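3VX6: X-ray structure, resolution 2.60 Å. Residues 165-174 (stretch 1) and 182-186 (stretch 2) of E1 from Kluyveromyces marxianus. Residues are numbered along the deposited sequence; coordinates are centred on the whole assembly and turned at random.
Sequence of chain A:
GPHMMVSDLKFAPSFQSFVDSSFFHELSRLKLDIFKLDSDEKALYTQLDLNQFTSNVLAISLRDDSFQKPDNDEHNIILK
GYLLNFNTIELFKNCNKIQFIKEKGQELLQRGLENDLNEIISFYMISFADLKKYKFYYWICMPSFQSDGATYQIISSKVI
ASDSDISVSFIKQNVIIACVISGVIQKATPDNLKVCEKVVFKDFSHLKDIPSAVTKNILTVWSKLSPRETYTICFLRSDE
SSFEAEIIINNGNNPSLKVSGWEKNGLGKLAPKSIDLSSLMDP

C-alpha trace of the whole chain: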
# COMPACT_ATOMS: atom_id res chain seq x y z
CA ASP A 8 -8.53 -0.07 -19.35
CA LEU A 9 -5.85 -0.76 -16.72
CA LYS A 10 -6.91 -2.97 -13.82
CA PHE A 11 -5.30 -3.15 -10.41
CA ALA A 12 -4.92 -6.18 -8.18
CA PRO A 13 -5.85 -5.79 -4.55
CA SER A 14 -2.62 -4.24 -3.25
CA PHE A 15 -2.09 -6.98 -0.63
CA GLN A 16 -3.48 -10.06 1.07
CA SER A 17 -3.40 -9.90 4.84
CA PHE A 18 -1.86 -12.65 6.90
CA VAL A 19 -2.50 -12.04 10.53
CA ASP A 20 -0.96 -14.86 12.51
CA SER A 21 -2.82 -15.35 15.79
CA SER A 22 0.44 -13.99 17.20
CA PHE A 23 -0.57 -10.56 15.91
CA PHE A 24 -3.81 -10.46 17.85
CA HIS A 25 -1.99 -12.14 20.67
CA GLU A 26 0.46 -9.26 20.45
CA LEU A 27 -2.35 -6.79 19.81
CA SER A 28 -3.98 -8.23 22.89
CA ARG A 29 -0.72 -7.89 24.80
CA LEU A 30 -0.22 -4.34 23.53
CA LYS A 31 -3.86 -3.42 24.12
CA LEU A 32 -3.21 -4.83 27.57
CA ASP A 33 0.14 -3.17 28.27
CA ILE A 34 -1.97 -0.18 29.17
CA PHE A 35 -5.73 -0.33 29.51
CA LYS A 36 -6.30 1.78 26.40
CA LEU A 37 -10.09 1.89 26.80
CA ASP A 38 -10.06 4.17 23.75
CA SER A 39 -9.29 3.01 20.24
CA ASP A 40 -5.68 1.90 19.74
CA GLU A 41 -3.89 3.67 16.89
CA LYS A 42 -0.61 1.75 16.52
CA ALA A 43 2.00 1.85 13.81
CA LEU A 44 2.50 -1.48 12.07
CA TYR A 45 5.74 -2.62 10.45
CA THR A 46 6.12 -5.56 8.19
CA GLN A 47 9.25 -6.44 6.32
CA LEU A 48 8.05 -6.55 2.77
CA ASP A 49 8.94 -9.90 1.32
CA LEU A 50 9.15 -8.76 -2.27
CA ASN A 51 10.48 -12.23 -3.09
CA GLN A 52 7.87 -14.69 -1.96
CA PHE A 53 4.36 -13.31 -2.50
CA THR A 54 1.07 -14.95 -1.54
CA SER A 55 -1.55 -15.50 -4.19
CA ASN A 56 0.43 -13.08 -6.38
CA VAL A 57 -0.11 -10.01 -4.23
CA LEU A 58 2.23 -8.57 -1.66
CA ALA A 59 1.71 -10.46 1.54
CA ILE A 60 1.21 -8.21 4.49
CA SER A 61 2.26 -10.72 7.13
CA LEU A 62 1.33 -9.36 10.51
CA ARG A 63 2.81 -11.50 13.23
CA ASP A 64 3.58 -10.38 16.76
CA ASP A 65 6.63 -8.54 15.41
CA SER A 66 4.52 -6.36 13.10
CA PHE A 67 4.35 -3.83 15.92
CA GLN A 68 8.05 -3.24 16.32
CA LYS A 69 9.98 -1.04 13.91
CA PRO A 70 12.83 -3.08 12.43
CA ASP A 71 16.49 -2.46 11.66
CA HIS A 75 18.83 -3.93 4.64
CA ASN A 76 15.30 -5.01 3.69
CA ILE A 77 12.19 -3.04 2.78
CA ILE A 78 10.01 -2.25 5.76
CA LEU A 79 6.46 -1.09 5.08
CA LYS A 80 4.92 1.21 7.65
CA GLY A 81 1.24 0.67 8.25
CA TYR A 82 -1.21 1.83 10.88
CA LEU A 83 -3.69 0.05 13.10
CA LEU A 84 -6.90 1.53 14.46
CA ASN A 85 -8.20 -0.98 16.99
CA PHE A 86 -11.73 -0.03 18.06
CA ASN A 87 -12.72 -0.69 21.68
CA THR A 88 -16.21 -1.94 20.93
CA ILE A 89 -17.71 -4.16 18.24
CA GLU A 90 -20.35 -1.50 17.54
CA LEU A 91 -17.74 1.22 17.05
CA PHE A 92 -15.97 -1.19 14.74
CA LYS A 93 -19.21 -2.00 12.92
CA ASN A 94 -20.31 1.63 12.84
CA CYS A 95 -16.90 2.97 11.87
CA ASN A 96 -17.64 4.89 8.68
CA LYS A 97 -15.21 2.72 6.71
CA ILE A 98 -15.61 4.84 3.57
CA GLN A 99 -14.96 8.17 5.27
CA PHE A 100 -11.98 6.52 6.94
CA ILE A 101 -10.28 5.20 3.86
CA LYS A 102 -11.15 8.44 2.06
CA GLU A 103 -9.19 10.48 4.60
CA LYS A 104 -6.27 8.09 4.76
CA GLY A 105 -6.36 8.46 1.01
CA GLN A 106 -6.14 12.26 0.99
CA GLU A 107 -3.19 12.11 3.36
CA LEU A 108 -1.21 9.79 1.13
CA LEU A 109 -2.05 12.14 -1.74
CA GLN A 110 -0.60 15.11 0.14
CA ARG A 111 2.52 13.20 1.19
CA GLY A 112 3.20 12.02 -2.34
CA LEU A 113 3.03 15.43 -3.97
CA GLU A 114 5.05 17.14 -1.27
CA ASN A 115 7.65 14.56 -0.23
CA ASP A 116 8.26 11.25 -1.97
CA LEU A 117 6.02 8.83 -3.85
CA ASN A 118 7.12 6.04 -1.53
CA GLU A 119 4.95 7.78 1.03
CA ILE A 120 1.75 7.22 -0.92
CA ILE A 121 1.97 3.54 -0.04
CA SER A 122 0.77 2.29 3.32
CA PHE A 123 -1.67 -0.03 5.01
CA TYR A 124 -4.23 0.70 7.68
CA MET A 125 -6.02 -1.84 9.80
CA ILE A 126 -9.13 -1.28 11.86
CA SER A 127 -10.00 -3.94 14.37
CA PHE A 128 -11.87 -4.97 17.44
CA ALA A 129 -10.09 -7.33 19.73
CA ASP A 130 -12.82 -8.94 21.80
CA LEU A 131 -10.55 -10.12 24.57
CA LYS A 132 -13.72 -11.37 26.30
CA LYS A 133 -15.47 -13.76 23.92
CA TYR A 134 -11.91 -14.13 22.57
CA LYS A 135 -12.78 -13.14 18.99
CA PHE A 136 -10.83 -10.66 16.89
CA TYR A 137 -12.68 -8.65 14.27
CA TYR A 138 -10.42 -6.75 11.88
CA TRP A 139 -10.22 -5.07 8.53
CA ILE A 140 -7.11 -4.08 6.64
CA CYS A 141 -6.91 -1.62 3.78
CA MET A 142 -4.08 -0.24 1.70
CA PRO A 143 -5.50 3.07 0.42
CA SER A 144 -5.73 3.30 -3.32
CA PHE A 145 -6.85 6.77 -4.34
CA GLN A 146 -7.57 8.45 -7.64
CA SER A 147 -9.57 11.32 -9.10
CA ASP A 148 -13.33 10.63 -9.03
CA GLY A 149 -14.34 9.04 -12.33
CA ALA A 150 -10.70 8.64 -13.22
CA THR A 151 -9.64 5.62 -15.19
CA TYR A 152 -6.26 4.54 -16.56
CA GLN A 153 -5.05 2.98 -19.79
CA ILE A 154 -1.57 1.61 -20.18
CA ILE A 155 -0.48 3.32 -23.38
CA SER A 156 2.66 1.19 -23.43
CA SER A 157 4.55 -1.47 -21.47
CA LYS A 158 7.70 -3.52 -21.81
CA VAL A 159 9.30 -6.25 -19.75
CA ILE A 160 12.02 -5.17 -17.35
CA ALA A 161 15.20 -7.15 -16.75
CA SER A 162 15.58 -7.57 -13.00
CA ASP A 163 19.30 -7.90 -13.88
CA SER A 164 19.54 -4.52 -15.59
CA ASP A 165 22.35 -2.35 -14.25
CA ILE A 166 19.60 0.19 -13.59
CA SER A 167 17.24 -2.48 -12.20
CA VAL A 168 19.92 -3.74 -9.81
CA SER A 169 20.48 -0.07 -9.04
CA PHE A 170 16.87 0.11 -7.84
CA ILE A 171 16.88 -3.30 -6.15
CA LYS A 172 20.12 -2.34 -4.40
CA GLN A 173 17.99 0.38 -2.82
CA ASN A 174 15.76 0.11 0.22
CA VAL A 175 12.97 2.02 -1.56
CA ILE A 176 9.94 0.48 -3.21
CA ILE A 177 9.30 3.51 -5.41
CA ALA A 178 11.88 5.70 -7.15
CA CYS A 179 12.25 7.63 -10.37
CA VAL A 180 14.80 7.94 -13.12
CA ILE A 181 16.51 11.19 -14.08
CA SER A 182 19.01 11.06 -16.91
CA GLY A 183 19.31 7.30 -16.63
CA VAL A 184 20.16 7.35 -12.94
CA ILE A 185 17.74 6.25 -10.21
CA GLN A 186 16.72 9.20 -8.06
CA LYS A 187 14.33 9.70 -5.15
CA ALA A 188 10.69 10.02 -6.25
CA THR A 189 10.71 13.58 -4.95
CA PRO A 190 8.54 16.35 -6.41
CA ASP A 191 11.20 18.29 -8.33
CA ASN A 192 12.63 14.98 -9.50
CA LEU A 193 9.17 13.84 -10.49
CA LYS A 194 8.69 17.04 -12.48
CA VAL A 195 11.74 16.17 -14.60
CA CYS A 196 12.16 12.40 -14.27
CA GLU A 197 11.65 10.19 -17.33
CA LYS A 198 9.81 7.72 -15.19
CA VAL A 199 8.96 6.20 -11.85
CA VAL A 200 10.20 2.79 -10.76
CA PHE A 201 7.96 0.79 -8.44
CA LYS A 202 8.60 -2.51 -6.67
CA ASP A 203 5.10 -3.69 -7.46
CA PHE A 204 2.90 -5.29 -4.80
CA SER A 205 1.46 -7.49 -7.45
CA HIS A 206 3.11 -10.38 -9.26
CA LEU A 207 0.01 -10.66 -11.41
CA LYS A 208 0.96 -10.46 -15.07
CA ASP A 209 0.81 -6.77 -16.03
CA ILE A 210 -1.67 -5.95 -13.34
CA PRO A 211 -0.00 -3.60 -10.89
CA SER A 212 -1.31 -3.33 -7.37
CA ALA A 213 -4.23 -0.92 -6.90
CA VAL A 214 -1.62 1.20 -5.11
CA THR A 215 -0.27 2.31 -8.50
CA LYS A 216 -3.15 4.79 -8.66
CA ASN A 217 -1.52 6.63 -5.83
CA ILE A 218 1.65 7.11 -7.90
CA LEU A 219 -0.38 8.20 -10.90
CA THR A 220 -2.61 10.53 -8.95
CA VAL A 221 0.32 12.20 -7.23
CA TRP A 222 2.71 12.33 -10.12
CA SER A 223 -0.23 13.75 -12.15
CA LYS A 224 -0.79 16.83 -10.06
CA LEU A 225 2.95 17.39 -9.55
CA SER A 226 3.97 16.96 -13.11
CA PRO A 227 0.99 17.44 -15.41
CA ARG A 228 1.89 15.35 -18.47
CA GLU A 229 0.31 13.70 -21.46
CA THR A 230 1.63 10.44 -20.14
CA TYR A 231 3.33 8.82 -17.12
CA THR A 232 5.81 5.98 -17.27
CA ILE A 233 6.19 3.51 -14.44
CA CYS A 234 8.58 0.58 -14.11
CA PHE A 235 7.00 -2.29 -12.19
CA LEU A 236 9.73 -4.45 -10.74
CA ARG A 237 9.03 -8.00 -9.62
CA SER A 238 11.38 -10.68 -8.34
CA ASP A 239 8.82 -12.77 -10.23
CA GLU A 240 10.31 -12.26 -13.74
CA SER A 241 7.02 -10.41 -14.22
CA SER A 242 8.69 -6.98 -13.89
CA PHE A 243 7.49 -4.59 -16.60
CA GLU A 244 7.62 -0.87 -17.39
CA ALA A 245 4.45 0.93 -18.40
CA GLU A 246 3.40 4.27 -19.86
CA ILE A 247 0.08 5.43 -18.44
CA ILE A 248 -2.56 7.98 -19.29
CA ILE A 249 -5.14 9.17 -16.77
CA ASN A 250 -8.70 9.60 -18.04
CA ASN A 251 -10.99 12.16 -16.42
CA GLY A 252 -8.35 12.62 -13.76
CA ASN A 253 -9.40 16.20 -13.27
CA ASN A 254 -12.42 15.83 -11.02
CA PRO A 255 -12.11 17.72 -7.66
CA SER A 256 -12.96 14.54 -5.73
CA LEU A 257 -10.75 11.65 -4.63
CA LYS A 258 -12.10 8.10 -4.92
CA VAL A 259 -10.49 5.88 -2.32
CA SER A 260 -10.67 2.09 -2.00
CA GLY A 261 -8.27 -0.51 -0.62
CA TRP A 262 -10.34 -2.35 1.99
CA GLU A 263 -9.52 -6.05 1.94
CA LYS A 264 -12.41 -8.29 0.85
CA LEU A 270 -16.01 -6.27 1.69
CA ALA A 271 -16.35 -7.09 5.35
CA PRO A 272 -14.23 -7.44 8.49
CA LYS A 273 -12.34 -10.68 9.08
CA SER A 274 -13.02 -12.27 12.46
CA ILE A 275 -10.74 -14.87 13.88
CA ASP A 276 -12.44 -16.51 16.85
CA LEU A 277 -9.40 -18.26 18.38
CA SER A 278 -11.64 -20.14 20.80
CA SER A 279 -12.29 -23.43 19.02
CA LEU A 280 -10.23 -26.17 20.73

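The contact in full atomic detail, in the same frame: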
# COMPACT_ATOMS: atom_id res chain seq x y z
N ASP A 165 21.45 -3.09 -15.12
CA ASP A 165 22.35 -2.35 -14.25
C ASP A 165 21.49 -1.36 -13.48
O ASP A 165 21.72 -1.13 -12.29
CB ASP A 165 23.42 -1.59 -15.05
CG ASP A 165 24.68 -2.40 -15.25
OD1 ASP A 165 24.68 -3.34 -16.07
OD2 ASP A 165 25.69 -2.10 -14.57
N ILE A 166 20.51 -0.78 -14.18
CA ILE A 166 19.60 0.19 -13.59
C ILE A 166 18.59 -0.51 -12.68
O ILE A 166 18.19 0.05 -11.66
CB ILE A 166 18.85 0.98 -14.70
CG1 ILE A 166 18.03 2.12 -14.07
CG2 ILE A 166 17.95 0.06 -15.51
CD1 ILE A 166 18.89 3.23 -13.51
N SER A 167 18.18 -1.73 -13.03
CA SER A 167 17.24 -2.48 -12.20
C SER A 167 17.93 -2.77 -10.88
O SER A 167 17.40 -2.46 -9.81
CB SER A 167 16.85 -3.80 -12.86
OG SER A 167 15.96 -3.60 -13.94
N VAL A 168 19.11 -3.39 -10.98
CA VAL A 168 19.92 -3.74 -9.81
C VAL A 168 20.17 -2.49 -8.99
O VAL A 168 20.29 -2.55 -7.77
CB VAL A 168 21.29 -4.32 -10.25
CG1 VAL A 168 22.17 -4.56 -9.03
CG2 VAL A 168 21.08 -5.60 -11.04
N SER A 169 20.25 -1.36 -9.67
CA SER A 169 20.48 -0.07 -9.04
C SER A 169 19.28 0.28 -8.15
O SER A 169 19.43 0.90 -7.09
CB SER A 169 20.67 1.00 -10.12
OG SER A 169 20.74 2.31 -9.57
N PHE A 170 18.10 -0.14 -8.59
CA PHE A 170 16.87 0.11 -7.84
C PHE A 170 16.70 -0.94 -6.75
O PHE A 170 16.31 -0.63 -5.62
CB PHE A 170 15.65 0.08 -8.77
CG PHE A 170 14.36 0.48 -8.11
CD1 PHE A 170 13.14 -0.04 -8.55
CD2 PHE A 170 14.35 1.37 -7.04
CE1 PHE A 170 11.95 0.31 -7.93
CE2 PHE A 170 13.16 1.73 -6.43
CZ PHE A 170 11.96 1.20 -6.87
N ILE A 171 16.99 -2.19 -7.09
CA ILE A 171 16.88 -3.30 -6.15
C ILE A 171 17.92 -3.17 -5.04
O ILE A 171 17.70 -3.61 -3.91
CB ILE A 171 17.06 -4.63 -6.88
CG1 ILE A 171 16.00 -4.75 -7.98
CG2 ILE A 171 16.97 -5.78 -5.89
CD1 ILE A 171 15.95 -6.10 -8.64
N LYS A 172 19.05 -2.54 -5.37
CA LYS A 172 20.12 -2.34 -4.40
C LYS A 172 19.62 -1.35 -3.35
O LYS A 172 20.19 -1.26 -2.26
CB LYS A 172 21.37 -1.79 -5.09
N GLN A 173 18.57 -0.62 -3.70
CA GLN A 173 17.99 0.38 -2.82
C GLN A 173 16.89 -0.15 -1.92
O GLN A 173 16.18 -1.10 -2.26
CB GLN A 173 17.45 1.55 -3.63
CG GLN A 173 18.44 2.68 -3.77
CD GLN A 173 18.01 3.68 -4.82
OE1 GLN A 173 16.86 4.11 -4.85
NE2 GLN A 173 18.95 4.07 -5.69
N ASN A 174 16.75 0.48 -0.77
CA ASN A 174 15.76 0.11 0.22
C ASN A 174 14.38 0.70 -0.10
O ASN A 174 13.43 0.49 0.66
CB ASN A 174 16.24 0.58 1.60
CG ASN A 174 15.71 -0.27 2.73
OD1 ASN A 174 15.71 0.15 3.89
ND2 ASN A 174 15.27 -1.49 2.41
N SER A 182 17.80 11.16 -16.11
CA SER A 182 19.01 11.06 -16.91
C SER A 182 19.65 9.69 -16.75
O SER A 182 20.86 9.57 -16.66
CB SER A 182 20.02 12.14 -16.52
OG SER A 182 19.53 13.44 -16.82
N GLY A 183 18.81 8.66 -16.72
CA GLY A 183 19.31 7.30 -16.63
C GLY A 183 19.71 6.83 -15.26
O GLY A 183 19.97 5.64 -15.08
N VAL A 184 19.77 7.73 -14.29
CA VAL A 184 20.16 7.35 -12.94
C VAL A 184 18.96 7.39 -11.99
O VAL A 184 18.17 8.33 -11.99
CB VAL A 184 21.31 8.26 -12.40
CG1 VAL A 184 22.38 8.39 -13.45
CG2 VAL A 184 20.79 9.63 -12.02
N ILE A 185 18.82 6.34 -11.18
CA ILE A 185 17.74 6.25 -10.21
C ILE A 185 17.85 7.35 -9.18
O ILE A 185 18.89 7.53 -8.56
CB ILE A 185 17.75 4.87 -9.53
CG1 ILE A 185 17.34 3.82 -10.56
CG2 ILE A 185 16.79 4.84 -8.35
CD1 ILE A 185 17.27 2.45 -10.01
N GLN A 186 16.77 8.09 -9.00
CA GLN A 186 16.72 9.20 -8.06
C GLN A 186 15.46 9.11 -7.20
O GLN A 186 14.47 8.47 -7.58
CB GLN A 186 16.71 10.53 -8.83
CG GLN A 186 17.91 10.73 -9.73
CD GLN A 186 19.17 11.01 -8.96
OE1 GLN A 186 20.24 11.23 -9.53
NE2 GLN A 186 19.06 11.01 -7.63

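The contact between the helix that begins this segment and the short strand 184-186 is built largely around one residue, Ile185. No hydrogen bond crosses between the two stretches, so what holds them against each other here is van der Waals packing over a modest buried area of 255 Å², about half of it contributed by Ile185. The helix and strand run in roughly the same direction, 24° apart, with their axes 8.6 Å apart at closest approach.

The apolar contacts come first. Ile185 directs its CA-to-CB bond toward the helix and adopts an m, t rotamer, which carries CD1 well out from the strand. Ile185 CD1 lies 3.1 Å from Phe170 CB, while CG1 of Ile185 lies 3.4 Å from CD1 of Ile166. Ile166 and Phe170 are four residues apart, about one helical turn, so they offer their side chains on neighbouring turns of the same side of the helix. The long arm of isoleucine suits the place because successive carbons along it, CG1 and CD1, meet Ile166 and Phe170. The CA-to-CB bond of Ile166 points sideways, yet its t, p rotamer brings the end of the chain nearer the strand. The CA-to-CB bond of Phe170 is likewise sideways to the strand; its ring meets CD1 of Ile185 obliquely, and much of the aromatic surface is left for burial elsewhere in the structure.

A second group of contacts sets apolar carbon against polar atoms. The CD1 methyl of Ile185 reaches the helix backbone itself, 3.1 Å from both Ile166 O and Phe170 N. Phe170 N donates a weak hydrogen bond of 3.1 Å to Ile166 O, so the methyl packs against a polar pair already engaged within the helix. Such approaches are tight for carbon and show how closely the side chain is pressed in. Ser169, whose side chain is small, leaves room beside the same methyl, with its OG 3.5 Å from Ile185 CD1. Farther along, Gln173 points toward the strand and lays its amide end beside the other branch of Ile185, NE2 standing 3.5 Å from CG2; its length lets the amide reach Ile185, although no hydrogen bond is formed across the contact, and the residue as a whole stays partly exposed. Ile166 CD1 approaches Gly183 O to 3.1 Å, a close packing contact. Gly183 has a positive phi of 81°, a conformation that by itself favours glycine.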